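Local structure of beta-galactosidase (Marinomonas sp. ef1, 6Y2K) at the interface of chains A and B. The protein hydrolyses the glycosidic bond of terminal non-reducing beta-D-galactose in beta-galactosides as a cold-active GH42 glycosidase that assembles into hexamers. Numbering follows the deposited sequence. Chains: chain A/B, beta-galactosidase.

The interface of chains A and B. Residues chain A 37, 102-103, 361-362; chain B 182-183, 201.
B:Trp183 sets its indole among A:Arg103, A:Phe37, A:Gln361 and A:Glu362 of the neighbouring subunit, a worked example of how one aromatic side chain can key two copies of a hexameric enzyme together. The tryptophan sits on the short 3-10 helix 182-184 of chain B, and its chain A partners come from loops. One indole face is lined by A:Arg103, whose CD lies over the six-membered ring, 3.7 Å from its centroid. The extended run from CG to NE carries the arginine slantwise across this face. Its guanidinium leans only 21° from the indole plane, with CZ 3.4 Å from B:Trp183 CZ2, which is displaced toward the guanidinium's rim. The opposite face meets B:Phe182 of its own chain and, obliquely at the CZ3/CE3 edge, the amide of A:Gln361, whose NE2 comes to 3.5 Å from B:Trp183 CZ3 while OE1 approaches the rim of B:Phe182.

At the pyrrole side the geometry changes: the indole presents its CD1 edge to the face of A:Phe37, the planes 57° apart, with CD1 above the centre of the phenyl ring. A:Glu362 crosses the indole at about a right angle, bringing OE1 to B:Trp183 CZ2 and setting its carboxylate at the in-plane edge of the B:Phe182 ring, near CZ. Water 1 bridges the indole to this carboxylate, 3.0 Å from B:Trp183 NE1 and 2.7 Å from A:Glu362 OE2. Within chain A, a long salt bridge of 3.9 Å from A:Arg103 NH2 to A:Glu362 OE1 probably helps hold the guanidinium over the ring. An alanine in place of B:Trp183 would probably leave A:Arg103 without the surface it lies on, strip A:Phe37 of its edge partner and break the water link to A:Glu362.

Farther along the seam, the hydroxyl of A:Ser102 accepts a fairly straight hydrogen bond from the backbone of B:Thr201, with N 2.9 Å from OG, and the methyl CG2 of B:Thr201 packs 3.5 Å from A:Ser102 CB.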
ATOM      1  N   PHE A  37      -4.302 -52.382  -3.803  1.00 15.85           N
ATOM      2  CA  PHE A  37      -5.490 -52.152  -2.967  1.00 16.10           C
ATOM      3  C   PHE A  37      -6.542 -53.267  -3.061  1.00 16.13           C
ATOM      4  O   PHE A  37      -7.709 -53.043  -2.713  1.00 16.03           O
ATOM      5  CB  PHE A  37      -6.140 -50.802  -3.318  1.00 16.24           C
ATOM      6  CG  PHE A  37      -5.238 -49.605  -3.121  1.00 16.04           C
ATOM      7  CD1 PHE A  37      -4.620 -49.369  -1.900  1.00 16.25           C
ATOM      8  CD2 PHE A  37      -5.064 -48.677  -4.140  1.00 15.91           C
ATOM      9  CE1 PHE A  37      -3.804 -48.258  -1.711  1.00 16.30           C
ATOM     10  CE2 PHE A  37      -4.272 -47.556  -3.949  1.00 16.43           C
ATOM     11  CZ  PHE A  37      -3.640 -47.345  -2.737  1.00 16.19           C
ATOM     12  N   SER A 102     -10.652 -45.705   5.590  1.00 14.80           N
ATOM     13  CA  SER A 102      -9.832 -45.016   4.603  1.00 14.76           C
ATOM     14  C   SER A 102      -8.723 -45.998   4.183  1.00 15.09           C
ATOM     15  O   SER A 102      -9.043 -47.082   3.658  1.00 15.26           O
ATOM     16  CB  SER A 102      -9.314 -43.669   5.170  1.00 14.92           C
ATOM     17  OG  SER A 102      -8.421 -43.834   6.271  1.00 14.90           O
ATOM     18  N   ARG A 103      -7.457 -45.652   4.402  1.00 14.65           N
ATOM     19  CA  ARG A 103      -6.339 -46.559   4.103  1.00 15.23           C
ATOM     20  C   ARG A 103      -5.223 -46.373   5.123  1.00 14.92           C
ATOM     21  O   ARG A 103      -5.257 -45.426   5.906  1.00 14.26           O
ATOM     22  CB  ARG A 103      -5.806 -46.335   2.672  1.00 15.45           C
ATOM     23  CG  ARG A 103      -5.333 -44.916   2.359  1.00 16.04           C
ATOM     24  CD  ARG A 103      -4.695 -44.835   0.974  1.00 16.29           C
ATOM     25  NE  ARG A 103      -4.329 -43.464   0.610  1.00 16.50           N
ATOM     26  CZ  ARG A 103      -3.943 -43.070  -0.608  1.00 16.50           C
ATOM     27  NH1 ARG A 103      -3.868 -43.922  -1.638  1.00 16.70           N
ATOM     28  NH2 ARG A 103      -3.634 -41.791  -0.801  1.00 16.80           N
ATOM     29  N   GLN A 361     -13.173 -41.975  -2.610  1.00 15.64           N
ATOM     30  CA  GLN A 361     -12.525 -40.733  -2.150  1.00 15.73           C
ATOM     31  C   GLN A 361     -11.877 -39.922  -3.285  1.00 15.89           C
ATOM     32  O   GLN A 361     -11.840 -38.687  -3.240  1.00 16.22           O
ATOM     33  CB  GLN A 361     -11.442 -41.052  -1.090  1.00 15.69           C
ATOM     34  CG  GLN A 361     -11.940 -41.436   0.300  1.00 15.65           C
ATOM     35  CD  GLN A 361     -12.269 -42.923   0.493  1.00 15.85           C
ATOM     36  OE1 GLN A 361     -12.658 -43.622  -0.453  1.00 16.25           O
ATOM     37  NE2 GLN A 361     -12.126 -43.404   1.732  1.00 15.33           N
ATOM     38  N   GLU A 362     -11.354 -40.629  -4.285  1.00 15.70           N
ATOM     39  CA  GLU A 362     -10.595 -40.031  -5.386  1.00 15.48           C
ATOM     40  C   GLU A 362     -11.382 -39.967  -6.697  1.00 15.39           C
ATOM     41  O   GLU A 362     -10.788 -39.899  -7.773  1.00 15.07           O
ATOM     42  CB  GLU A 362      -9.278 -40.802  -5.571  1.00 15.33           C
ATOM     43  CG  GLU A 362      -8.332 -40.634  -4.391  1.00 15.35           C
ATOM     44  CD  GLU A 362      -7.035 -41.415  -4.506  1.00 15.41           C
ATOM     45  OE1 GLU A 362      -6.137 -41.164  -3.665  1.00 15.03           O
ATOM     46  OE2 GLU A 362      -6.908 -42.275  -5.415  1.00 15.69           O
TER
ATOM     47  N   PHE B 182     -12.838 -49.898  -3.757  1.00 15.52           N
ATOM     48  CA  PHE B 182     -11.803 -48.886  -3.569  1.00 15.56           C
ATOM     49  C   PHE B 182     -11.175 -48.985  -2.171  1.00 15.47           C
ATOM     50  O   PHE B 182     -11.884 -49.071  -1.160  1.00 15.55           O
ATOM     51  CB  PHE B 182     -12.408 -47.490  -3.802  1.00 15.61           C
ATOM     52  CG  PHE B 182     -11.400 -46.380  -3.843  1.00 15.46           C
ATOM     53  CD1 PHE B 182     -10.593 -46.199  -4.960  1.00 15.60           C
ATOM     54  CD2 PHE B 182     -11.263 -45.505  -2.766  1.00 15.76           C
ATOM     55  CE1 PHE B 182      -9.652 -45.181  -5.004  1.00 15.50           C
ATOM     56  CE2 PHE B 182     -10.338 -44.471  -2.808  1.00 15.67           C
ATOM     57  CZ  PHE B 182      -9.532 -44.306  -3.929  1.00 15.73           C
ATOM     58  N   TRP B 183      -9.843 -49.008  -2.131  1.00 15.45           N
ATOM     59  CA  TRP B 183      -9.076 -49.165  -0.893  1.00 15.51           C
ATOM     60  C   TRP B 183      -9.526 -50.338  -0.002  1.00 15.82           C
ATOM     61  O   TRP B 183      -9.426 -50.273   1.222  1.00 15.70           O
ATOM     62  CB  TRP B 183      -9.066 -47.845  -0.086  1.00 15.51           C
ATOM     63  CG  TRP B 183      -8.354 -46.695  -0.746  1.00 15.14           C
ATOM     64  CD1 TRP B 183      -7.556 -46.739  -1.856  1.00 15.03           C
ATOM     65  CD2 TRP B 183      -8.333 -45.329  -0.295  1.00 15.30           C
ATOM     66  NE1 TRP B 183      -7.067 -45.483  -2.138  1.00 15.13           N
ATOM     67  CE2 TRP B 183      -7.525 -44.602  -1.199  1.00 15.04           C
ATOM     68  CE3 TRP B 183      -8.942 -44.648   0.766  1.00 15.19           C
ATOM     69  CZ2 TRP B 183      -7.314 -43.233  -1.077  1.00 15.08           C
ATOM     70  CZ3 TRP B 183      -8.719 -43.288   0.896  1.00 15.49           C
ATOM     71  CH2 TRP B 183      -7.914 -42.594  -0.023  1.00 15.32           C
ATOM     72  N   THR B 201      -7.380 -41.337   7.401  1.00 14.94           N
ATOM     73  CA  THR B 201      -7.515 -40.190   6.507  1.00 15.03           C
ATOM     74  C   THR B 201      -8.960 -40.146   5.991  1.00 15.05           C
ATOM     75  O   THR B 201      -9.842 -40.739   6.611  1.00 15.56           O
ATOM     76  CB  THR B 201      -6.453 -40.242   5.376  1.00 14.84           C
ATOM     77  OG1 THR B 201      -6.506 -39.037   4.606  1.00 14.84           O
ATOM     78  CG2 THR B 201      -6.653 -41.435   4.456  1.00 14.70           C
TER
HETATM   79  O   HOH W   1      -5.990 -44.713  -4.853  1.00 15.79           O